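Local coordinates for protein putative alcohol dehydrogenase (Sinorhizobium meliloti, PDB 4J6F) that probably oxidises alcohols with a nicotinamide cofactor and may bind zinc, in the manner of medium-chain dehydrogenases, at residues T76-W79 with V80-A84; N102-T105 with F106-Q110; T194-R197 with M198-A202; T366-A370 with K371-G375. All coordinates share one frame; numbering follows the deposited sequence.

Contact 1: residues T76-W79 with V80-A84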
loop_
_atom_site.group_PDB
_atom_site.type_symbol
_atom_site.label_atom_id
_atom_site.label_comp_id
_atom_site.label_asym_id
_atom_site.label_seq_id
_atom_site.Cartn_x
_atom_site.Cartn_y
_atom_site.Cartn_z
ATOM N N THR A 76 -17.210 0.031 -15.006
ATOM C CA THR A 76 -17.635 1.312 -14.491
ATOM C C THR A 76 -19.009 1.721 -15.039
ATOM O O THR A 76 -19.750 2.404 -14.345
ATOM C CB THR A 76 -16.561 2.380 -14.728
ATOM O OG1 THR A 76 -16.854 3.521 -13.932
ATOM C CG2 THR A 76 -16.482 2.779 -16.194
ATOM N N ASP A 77 -19.353 1.278 -16.259
ATOM C CA ASP A 77 -20.710 1.443 -16.830
ATOM C C ASP A 77 -21.767 1.004 -15.837
ATOM O O ASP A 77 -22.717 1.736 -15.533
ATOM C CB ASP A 77 -20.904 0.538 -18.052
ATOM C CG ASP A 77 -20.023 0.908 -19.240
ATOM O OD1 ASP A 77 -19.250 1.897 -19.168
ATOM O OD2 ASP A 77 -20.123 0.176 -20.256
ATOM N N VAL A 78 -21.575 -0.225 -15.358
ATOM C CA VAL A 78 -22.506 -0.943 -14.514
ATOM C C VAL A 78 -22.509 -0.325 -13.127
ATOM O O VAL A 78 -23.558 0.065 -12.619
ATOM C CB VAL A 78 -22.124 -2.443 -14.439
ATOM C CG1 VAL A 78 -22.951 -3.181 -13.404
ATOM C CG2 VAL A 78 -22.309 -3.106 -15.785
ATOM N N TRP A 79 -21.335 -0.212 -12.522
ATOM C CA TRP A 79 -21.256 0.339 -11.173
ATOM C C TRP A 79 -21.762 1.770 -11.047
ATOM O O TRP A 79 -22.405 2.099 -10.050
ATOM C CB TRP A 79 -19.855 0.183 -10.587
ATOM C CG TRP A 79 -19.519 -1.256 -10.289
ATOM C CD1 TRP A 79 -20.378 -2.249 -9.820
ATOM C CD2 TRP A 79 -18.245 -1.869 -10.415
ATOM N NE1 TRP A 79 -19.695 -3.438 -9.668
ATOM C CE2 TRP A 79 -18.384 -3.229 -10.020
ATOM C CE3 TRP A 79 -16.996 -1.408 -10.821
ATOM C CZ2 TRP A 79 -17.311 -4.119 -10.025
ATOM C CZ3 TRP A 79 -15.921 -2.301 -10.828
ATOM C CH2 TRP A 79 -16.086 -3.640 -10.428
ATOM N N VAL A 80 -21.516 2.612 -12.046
ATOM C CA VAL A 80 -22.069 3.964 -12.009
ATOM C C VAL A 80 -23.597 3.894 -12.025
ATOM O O VAL A 80 -24.256 4.589 -11.267
ATOM C CB VAL A 80 -21.539 4.849 -13.150
ATOM C CG1 VAL A 80 -22.378 6.101 -13.319
ATOM C CG2 VAL A 80 -20.093 5.226 -12.896
ATOM N N ARG A 81 -24.158 3.031 -12.868
ATOM C CA ARG A 81 -25.604 2.918 -12.982
ATOM C C ARG A 81 -26.194 2.424 -11.678
ATOM O O ARG A 81 -27.169 2.983 -11.194
ATOM C CB ARG A 81 -25.972 1.979 -14.118
ATOM C CG ARG A 81 -27.455 1.898 -14.446
ATOM C CD ARG A 81 -27.719 0.656 -15.279
ATOM N NE ARG A 81 -27.764 -0.504 -14.397
ATOM C CZ ARG A 81 -27.245 -1.698 -14.667
ATOM N NH1 ARG A 81 -26.631 -1.927 -15.814
ATOM N NH2 ARG A 81 -27.347 -2.674 -13.774
ATOM N N GLU A 82 -25.594 1.389 -11.094
ATOM C CA GLU A 82 -26.055 0.862 -9.799
ATOM C C GLU A 82 -25.785 1.805 -8.623
ATOM O O GLU A 82 -26.463 1.716 -7.609
ATOM C CB GLU A 82 -25.444 -0.507 -9.515
ATOM C CG GLU A 82 -25.701 -1.496 -10.631
ATOM C CD GLU A 82 -25.165 -2.886 -10.348
ATOM O OE1 GLU A 82 -23.993 -3.003 -9.941
ATOM O OE2 GLU A 82 -25.919 -3.866 -10.545
ATOM N N GLY A 83 -24.812 2.711 -8.763
ATOM C CA GLY A 83 -24.382 3.569 -7.661
ATOM C C GLY A 83 -23.608 2.734 -6.654
ATOM O O GLY A 83 -23.655 2.966 -5.441
ATOM N N ALA A 84 -22.868 1.762 -7.161
ATOM C CA ALA A 84 -22.281 0.759 -6.310
ATOM C C ALA A 84 -20.894 1.086 -5.766
ATOM O O ALA A 84 -20.150 0.168 -5.423
ATOM C CB ALA A 84 -22.244 -0.556 -7.048
#
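Trp79 and Ala84 meet at the C-terminal end of helix 75-82, where a Schellman motif stops the helix. Its defining bond runs from Ala84 N to Trp79 O, 2.9 Å and nearly straight. Gly83 takes the positive phi of the C-prime position, and its own N-H bonds Trp79 O weakly, at 2.8 Å and 123°. Just before it the i to i+4 pattern still holds: Glu82 N reaches Val78 O at 2.9 Å.

The tightly packed part is the flank of Val78, Val80 and Arg81. Val80 lies alongside Thr76 with CG2 3.8 Å from Thr76 OG1, which hydrogen-bonds Tyr153 OH, and its side chain also packs on Thr96, Trp97 and Leu104. Arg81 rests its CB on Val78 O, while its NE bonds Gly43 O.

On the looser, partly exposed flank stand Trp79, Glu82 and Ala84. With CG beside its own backbone N (chi1 -55°), Glu82 runs extended alongside Val78, its OE1 3.6 Å from Val78 CG1. Its OE2 makes a long salt bridge with Arg81 NH2, 3.7 Å. The carboxylate is turned 33° from the indole plane, and Glu82 OE1 approaches Trp79 CD1 at the ring edge, near its plane, at 3.7 Å. A glycine in its place would probably leave the Val78 methyl and this indole edge less covered, and Arg81 NH2 without its long salt-bridge partner. Ala84 CB comes obliquely to within 3.7 Å of the same Trp79 CD1.

Contact 2: residues N102-T105 with F106-Q110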
loop_
_atom_site.group_PDB
_atom_site.type_symbol
_atom_site.label_atom_id
_atom_site.label_comp_id
_atom_site.label_asym_id
_atom_site.label_seq_id
_atom_site.Cartn_x
_atom_site.Cartn_y
_atom_site.Cartn_z
ATOM N N ASN A 102 -19.517 15.361 -7.346
ATOM C CA ASN A 102 -20.495 14.669 -8.174
ATOM C C ASN A 102 -20.846 15.434 -9.456
ATOM O O ASN A 102 -21.694 16.325 -9.446
ATOM C CB ASN A 102 -21.747 14.285 -7.387
ATOM C CG ASN A 102 -22.680 13.401 -8.189
ATOM O OD1 ASN A 102 -22.306 12.893 -9.251
ATOM N ND2 ASN A 102 -23.896 13.208 -7.690
ATOM N N THR A 103 -20.175 15.052 -10.545
ATOM C CA THR A 103 -20.360 15.641 -11.869
ATOM C C THR A 103 -21.306 14.797 -12.742
ATOM O O THR A 103 -21.571 15.123 -13.908
ATOM C CB THR A 103 -19.011 15.782 -12.599
ATOM O OG1 THR A 103 -18.358 14.511 -12.618
ATOM C CG2 THR A 103 -18.120 16.815 -11.925
ATOM N N LEU A 104 -21.795 13.700 -12.182
ATOM C CA LEU A 104 -22.837 12.924 -12.833
ATOM C C LEU A 104 -24.184 13.663 -12.784
ATOM O O LEU A 104 -24.688 13.985 -11.709
ATOM C CB LEU A 104 -22.952 11.543 -12.186
ATOM C CG LEU A 104 -23.947 10.583 -12.848
ATOM C CD1 LEU A 104 -23.630 10.374 -14.323
ATOM C CD2 LEU A 104 -23.990 9.245 -12.128
ATOM N N THR A 105 -24.744 13.950 -13.955
ATOM C CA THR A 105 -26.094 14.511 -14.050
ATOM C C THR A 105 -26.976 13.680 -15.007
ATOM O O THR A 105 -26.501 13.174 -16.027
ATOM C CB THR A 105 -26.079 15.993 -14.501
ATOM O OG1 THR A 105 -25.569 16.086 -15.835
ATOM C CG2 THR A 105 -25.229 16.851 -13.580
ATOM N N PHE A 106 -28.260 13.547 -14.685
ATOM C CA PHE A 106 -29.163 12.723 -15.489
ATOM C C PHE A 106 -30.022 13.551 -16.414
ATOM O O PHE A 106 -30.484 14.607 -16.021
ATOM C CB PHE A 106 -30.015 11.833 -14.594
ATOM C CG PHE A 106 -29.201 10.954 -13.690
ATOM C CD1 PHE A 106 -28.435 9.913 -14.215
ATOM C CD2 PHE A 106 -29.174 11.181 -12.315
ATOM C CE1 PHE A 106 -27.672 9.102 -13.383
ATOM C CE2 PHE A 106 -28.410 10.373 -11.478
ATOM C CZ PHE A 106 -27.659 9.328 -12.013
ATOM N N PRO A 107 -30.231 13.082 -17.661
ATOM C CA PRO A 107 -29.729 11.835 -18.256
ATOM C C PRO A 107 -28.262 11.918 -18.665
ATOM O O PRO A 107 -27.772 12.999 -18.946
ATOM C CB PRO A 107 -30.608 11.669 -19.497
ATOM C CG PRO A 107 -30.924 13.059 -19.893
ATOM C CD PRO A 107 -31.051 13.846 -18.620
ATOM N N ARG A 108 -27.581 10.780 -18.695
ATOM C CA ARG A 108 -26.171 10.727 -19.088
ATOM C C ARG A 108 -25.961 9.635 -20.115
ATOM O O ARG A 108 -26.420 8.515 -19.933
ATOM C CB ARG A 108 -25.265 10.483 -17.864
ATOM C CG ARG A 108 -23.877 9.920 -18.170
ATOM C CD ARG A 108 -22.884 10.957 -18.705
ATOM N NE ARG A 108 -22.599 11.992 -17.716
ATOM C CZ ARG A 108 -23.034 13.248 -17.789
ATOM N NH1 ARG A 108 -22.731 14.111 -16.826
ATOM N NH2 ARG A 108 -23.757 13.643 -18.828
ATOM N N ILE A 109 -25.281 9.968 -21.199
ATOM C CA ILE A 109 -24.831 8.945 -22.114
ATOM C C ILE A 109 -23.517 8.393 -21.570
ATOM O O ILE A 109 -22.529 9.128 -21.450
ATOM C CB ILE A 109 -24.591 9.509 -23.533
ATOM C CG1 ILE A 109 -25.893 10.071 -24.104
ATOM C CG2 ILE A 109 -24.000 8.426 -24.444
ATOM C CD1 ILE A 109 -25.708 11.065 -25.227
ATOM N N GLN A 110 -23.502 7.106 -21.248
ATOM C CA GLN A 110 -22.273 6.446 -20.791
ATOM C C GLN A 110 -21.395 5.987 -21.991
ATOM O O GLN A 110 -21.683 6.311 -23.156
ATOM C CB GLN A 110 -22.617 5.267 -19.865
ATOM C CG GLN A 110 -23.609 5.602 -18.760
ATOM C CD GLN A 110 -23.801 4.473 -17.776
ATOM O OE1 GLN A 110 -24.822 3.787 -17.809
ATOM N NE2 GLN A 110 -22.815 4.263 -16.890
#
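From Leu104 to Arg108 the backbone is extended, with phi/psi outside the helical region throughout and a cis peptide between Phe106 and Pro107. Just upstream an Asx turn shapes the chain: Asn102 OD1 accepts Leu104 N at 3.1 Å, the N-H arriving from above the plane of the amide carbonyl.

Leu104 is the apolar centre. Its CG lies anti to the backbone N (chi1 -176°), beside its own carbonyl carbon, and a chi2 of 57° then parts the two methyls between different partners. CD2 approaches the Phe106 ring obliquely, 3.7 Å from Phe106 CZ, while CD1 sits against the aliphatic part of Arg108, 3.9 Å from Arg108 CG. Replacing the leucine by an alanine would probably open a gap between the Phe106 ring and the Arg108 chain.

Arg108 bends at chi2 and chi3, which curls the guanidinium back over the preceding residues. Thr105 O lies over one face, 3.8 Å above its plane. Thr103 O is instead at the edge and in plane, taking a weak bond from Arg108 NH1 (3.3 Å, 129°). The firmer partners are outside: NE bonds His156 O and NH2 makes a salt bridge with Asp159. Phe106, for its part, meets His42 edge-to-face.

The chemistry implies that Arg108 is probably oriented mainly by Asp159 and His156, the carbonyls of this loop probably adding weaker electrostatic support to a buried cation.

Contact 3: residues T194-R197 with M198-A202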
loop_
_atom_site.group_PDB
_atom_site.type_symbol
_atom_site.label_atom_id
_atom_site.label_comp_id
_atom_site.label_asym_id
_atom_site.label_seq_id
_atom_site.Cartn_x
_atom_site.Cartn_y
_atom_site.Cartn_z
ATOM N N THR A 194 -6.068 1.779 -17.323
ATOM C CA THR A 194 -6.157 1.314 -15.936
ATOM C C THR A 194 -5.118 0.228 -15.636
ATOM O O THR A 194 -4.361 0.334 -14.669
ATOM C CB THR A 194 -7.593 0.865 -15.590
ATOM O OG1 THR A 194 -8.450 1.999 -15.665
ATOM C CG2 THR A 194 -7.699 0.328 -14.183
ATOM N N GLY A 195 -5.075 -0.801 -16.473
ATOM C CA GLY A 195 -3.987 -1.780 -16.445
ATOM C C GLY A 195 -2.593 -1.175 -16.366
ATOM O O GLY A 195 -1.844 -1.488 -15.443
ATOM N N GLU A 196 -2.237 -0.306 -17.313
ATOM C CA GLU A 196 -0.906 0.330 -17.308
ATOM C C GLU A 196 -0.556 1.007 -15.992
ATOM O O GLU A 196 0.545 0.790 -15.478
ATOM C CB GLU A 196 -0.744 1.356 -18.428
ATOM C CG GLU A 196 0.161 0.918 -19.560
ATOM C CD GLU A 196 1.544 0.484 -19.101
ATOM O OE1 GLU A 196 2.332 1.332 -18.632
ATOM O OE2 GLU A 196 1.849 -0.714 -19.239
ATOM N N ARG A 197 -1.484 1.823 -15.461
ATOM C CA ARG A 197 -1.245 2.611 -14.246
ATOM C C ARG A 197 -0.917 1.661 -13.120
ATOM O O ARG A 197 0.041 1.867 -12.381
ATOM C CB ARG A 197 -2.473 3.424 -13.860
ATOM C CG ARG A 197 -2.221 4.855 -13.379
ATOM C CD ARG A 197 -0.947 5.055 -12.572
ATOM N NE ARG A 197 -0.274 6.312 -12.904
ATOM C CZ ARG A 197 -0.167 7.361 -12.091
ATOM N NH1 ARG A 197 -0.676 7.325 -10.871
ATOM N NH2 ARG A 197 0.457 8.453 -12.501
HETATM N N MSE A 198 -1.708 0.596 -13.021
HETATM C CA MSE A 198 -1.540 -0.421 -11.981
HETATM C C MSE A 198 -0.139 -0.947 -12.054
HETATM O O MSE A 198 0.548 -1.002 -11.038
HETATM C CB MSE A 198 -2.550 -1.548 -12.155
HETATM C CG MSE A 198 -3.929 -1.186 -11.612
HETATM SE SE MSE A 198 -5.188 -2.673 -11.973
HETATM C CE MSE A 198 -4.484 -4.045 -10.753
ATOM N N LEU A 199 0.309 -1.301 -13.258
ATOM C CA LEU A 199 1.646 -1.864 -13.447
ATOM C C LEU A 199 2.751 -0.848 -13.175
ATOM O O LEU A 199 3.862 -1.219 -12.793
ATOM C CB LEU A 199 1.801 -2.475 -14.844
ATOM C CG LEU A 199 0.920 -3.706 -15.092
ATOM C CD1 LEU A 199 1.175 -4.302 -16.463
ATOM C CD2 LEU A 199 1.092 -4.764 -14.008
ATOM N N GLU A 200 2.429 0.428 -13.362
ATOM C CA GLU A 200 3.360 1.515 -13.112
ATOM C C GLU A 200 3.461 1.815 -11.600
ATOM O O GLU A 200 4.550 2.091 -11.067
ATOM C CB GLU A 200 2.921 2.745 -13.918
ATOM C CG GLU A 200 3.981 3.828 -14.089
ATOM C CD GLU A 200 4.994 3.536 -15.185
ATOM O OE1 GLU A 200 5.637 4.508 -15.633
ATOM O OE2 GLU A 200 5.160 2.359 -15.598
ATOM N N ARG A 201 2.322 1.731 -10.914
ATOM C CA ARG A 201 2.257 2.006 -9.477
ATOM C C ARG A 201 2.955 0.926 -8.678
ATOM O O ARG A 201 3.564 1.194 -7.651
ATOM C CB ARG A 201 0.806 2.131 -9.020
ATOM C CG ARG A 201 0.133 3.433 -9.428
ATOM C CD ARG A 201 0.605 4.606 -8.584
ATOM N NE ARG A 201 0.435 4.301 -7.173
ATOM C CZ ARG A 201 -0.747 4.245 -6.570
ATOM N NH1 ARG A 201 -1.865 4.498 -7.254
ATOM N NH2 ARG A 201 -0.811 3.924 -5.286
ATOM N N ALA A 202 2.857 -0.304 -9.160
ATOM C CA ALA A 202 3.542 -1.430 -8.550
ATOM C C ALA A 202 4.996 -1.550 -9.013
ATOM O O ALA A 202 5.720 -2.421 -8.541
ATOM C CB ALA A 202 2.780 -2.712 -8.846
HETATM O O HOH W 1 -2.555 5.610 -9.677
#
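Helix 189-201 carries this contact in its last two turns, where Arg197 and Arg201, one turn apart, lean together. The methylenes do the touching: Arg197 CD is 3.7 Å from Arg201 CG, and the two side chains cross with their guanidinium planes 78° apart. A water joins them, lying in plane at the edge of both groups and accepting from Arg197 NH1 and from Arg201 NH1, each at 2.8 Å. Each arginine also has a stronger tie: Arg197 NE forms a salt bridge with Asp335, and Arg201 NH1 bonds Gly327 O while its NH2 reaches Leu323 O of the second subunit, which places this end of the helix at the subunit interface.

The backbone keeps alpha-helical i to i+4 bonds up to the last turn, from Met198 N to Thr194 O (3.1 Å) through to Arg201 N to Arg197 O (2.7 Å). In the fold, the helix leads toward strand 209-212 of the six-stranded parallel sheet, consistent with the Rossmann-type cofactor domain of this family. One side packs between helix 218-229 and strand 277-280 of the sheet: Met198, a selenomethionine, touches Val219 and Ile223 of the helix and Ala279 of the strand.

On another flank Glu196 and Glu200 bring like charges close, OE1 of Glu196 being 4.3 Å from OE2 of Glu200. Arg338 forms a salt bridge with Glu196 and Arg230 one with Glu200, so the local negative charge is probably offset by these two cations.

Contact 4: residues T366-A370 with K371-G375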
loop_
_atom_site.group_PDB
_atom_site.type_symbol
_atom_site.label_atom_id
_atom_site.label_comp_id
_atom_site.label_asym_id
_atom_site.label_seq_id
_atom_site.Cartn_x
_atom_site.Cartn_y
_atom_site.Cartn_z
ATOM N N THR A 366 -26.445 -7.351 -20.183
ATOM C CA THR A 366 -26.749 -8.616 -19.524
ATOM C C THR A 366 -25.586 -9.562 -19.798
ATOM O O THR A 366 -24.985 -10.125 -18.867
ATOM C CB THR A 366 -28.095 -9.207 -19.979
ATOM O OG1 THR A 366 -29.118 -8.218 -19.850
ATOM C CG2 THR A 366 -28.490 -10.339 -19.108
ATOM N N ASP A 367 -25.231 -9.689 -21.072
ATOM C CA ASP A 367 -24.075 -10.480 -21.450
ATOM C C ASP A 367 -22.813 -9.967 -20.794
ATOM O O ASP A 367 -21.984 -10.756 -20.348
ATOM C CB ASP A 367 -23.930 -10.508 -22.958
ATOM C CG ASP A 367 -24.938 -11.422 -23.606
ATOM O OD1 ASP A 367 -25.847 -11.917 -22.894
ATOM O OD2 ASP A 367 -24.824 -11.647 -24.830
ATOM N N PHE A 368 -22.676 -8.649 -20.706
ATOM C CA PHE A 368 -21.503 -8.060 -20.068
ATOM C C PHE A 368 -21.362 -8.472 -18.609
ATOM O O PHE A 368 -20.263 -8.769 -18.153
ATOM C CB PHE A 368 -21.531 -6.551 -20.147
ATOM C CG PHE A 368 -20.340 -5.912 -19.515
ATOM C CD1 PHE A 368 -19.119 -5.899 -20.171
ATOM C CD2 PHE A 368 -20.428 -5.345 -18.250
ATOM C CE1 PHE A 368 -18.009 -5.323 -19.591
ATOM C CE2 PHE A 368 -19.323 -4.766 -17.656
ATOM C CZ PHE A 368 -18.109 -4.757 -18.331
HETATM N N MSE A 369 -22.478 -8.487 -17.885
HETATM C CA MSE A 369 -22.465 -8.790 -16.465
HETATM C C MSE A 369 -22.222 -10.255 -16.248
HETATM O O MSE A 369 -21.651 -10.636 -15.236
HETATM C CB MSE A 369 -23.777 -8.366 -15.831
HETATM C CG MSE A 369 -23.837 -6.872 -15.499
HETATM SE SE MSE A 369 -25.704 -6.313 -15.126
HETATM C CE MSE A 369 -25.556 -5.839 -13.225
ATOM N N ALA A 370 -22.638 -11.103 -17.182
ATOM C CA ALA A 370 -22.468 -12.551 -16.990
ATOM C C ALA A 370 -21.000 -12.970 -17.079
ATOM O O ALA A 370 -20.577 -13.892 -16.380
ATOM C CB ALA A 370 -23.334 -13.359 -17.955
ATOM N N LYS A 371 -20.231 -12.286 -17.931
ATOM C CA LYS A 371 -18.805 -12.575 -18.121
ATOM C C LYS A 371 -18.496 -13.976 -18.653
ATOM O O LYS A 371 -17.425 -14.521 -18.353
ATOM C CB LYS A 371 -18.022 -12.361 -16.827
ATOM C CG LYS A 371 -18.287 -11.047 -16.126
ATOM C CD LYS A 371 -17.467 -9.930 -16.710
ATOM C CE LYS A 371 -17.433 -8.773 -15.736
ATOM N NZ LYS A 371 -17.543 -7.468 -16.445
ATOM N N ASN A 372 -19.416 -14.559 -19.425
ATOM C CA ASN A 372 -19.136 -15.808 -20.140
ATOM C C ASN A 372 -18.564 -15.517 -21.507
ATOM O O ASN A 372 -19.142 -15.899 -22.535
ATOM C CB ASN A 372 -20.378 -16.672 -20.247
ATOM C CG ASN A 372 -20.938 -17.022 -18.894
ATOM O OD1 ASN A 372 -20.204 -17.424 -17.992
ATOM N ND2 ASN A 372 -22.239 -16.849 -18.731
ATOM N N PHE A 373 -17.431 -14.813 -21.498
ATOM C CA PHE A 373 -16.717 -14.388 -22.697
ATOM C C PHE A 373 -15.319 -13.928 -22.286
ATOM O O PHE A 373 -15.043 -13.739 -21.091
ATOM C CB PHE A 373 -17.463 -13.250 -23.410
ATOM C CG PHE A 373 -17.524 -11.982 -22.617
ATOM C CD1 PHE A 373 -16.476 -11.075 -22.652
ATOM C CD2 PHE A 373 -18.621 -11.700 -21.825
ATOM C CE1 PHE A 373 -16.518 -9.910 -21.913
ATOM C CE2 PHE A 373 -18.673 -10.529 -21.080
ATOM C CZ PHE A 373 -17.615 -9.636 -21.121
ATOM N N VAL A 374 -14.445 -13.740 -23.276
ATOM C CA VAL A 374 -13.093 -13.241 -23.025
ATOM C C VAL A 374 -12.819 -11.929 -23.747
ATOM O O VAL A 374 -13.332 -11.689 -24.833
ATOM C CB VAL A 374 -12.017 -14.258 -23.421
ATOM C CG1 VAL A 374 -10.632 -13.658 -23.193
ATOM C CG2 VAL A 374 -12.186 -15.536 -22.617
ATOM N N GLY A 375 -12.000 -11.084 -23.126
ATOM C CA GLY A 375 -11.709 -9.771 -23.680
ATOM C C GLY A 375 -12.861 -8.805 -23.466
ATOM O O GLY A 375 -13.372 -8.677 -22.347
HETATM O O HOH W 2 -21.285 -13.291 -20.692
#
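Phe368 and Lys371 make a cation-pi contact where helix 361-370 ends. The ammonium sits over one face of the ring, Lys371 NZ being 3.7 Å from the Phe368 centroid and 26° off the ring normal, displaced toward the rim. Phe368 has CG anti to the backbone N (chi1 -179°), which directs the ring along the same course as the lysine; bends at chi2 and chi4 bring the amine over it.

Hydrogen bonding at the helix end is mostly weak. Lys371 N reaches Asp367 O at 3.4 Å before the chain leaves the helix with positive phi at Lys371, and Lys371 NZ makes another weak bond to Phe368 O. A water does more: it donates to Asp367 O (2.7 Å) and accepts from Asn372 N (2.6 Å), spanning the break in the helical pattern. The amine also bonds Asn75 OD1, its strongest polar partner. Asn372 is the centre of an inverse gamma turn, closed by a weak bond from Phe373 N to Lys371 O at 3.2 Å.

Apolar and edge contacts come from Phe373. Its CZ meets Phe368 CD1 obliquely at 4.1 Å, while Asp367 O lies at its ring edge, 3.4 Å from Phe373 CE2.

The turn thus joins helix 361-370 to strand 376-380, with Phe368 and the selenomethionine Met369 packed on helix 75-82 and Val374 set against helix 243-248.

In the fold
Helix 75-82 links contacts 1, 2 and 4. Contact 1 touches contact 2 through Asp77 O and Gln110 NE2, a probable hydrogen bond of 2.9 Å, and through Val80 CG1 on Leu104 CD2 at 3.7 Å. On another flank it meets contact 4, where Val78 CG1 is 3.7 Å from Met369 CE and Val78 CG2 is 3.8 Å from Phe368 CD2. Contact 3 stands apart: its nearest atoms are about 8 Å from contact 1, and its centre lies about 27 Å from that of contact 2, across the chain's centre. Thr76 of contact 1 and Thr194 of contact 3 each lie near bound glycerol, about 4 and 5 Å away, which may mark a pocket.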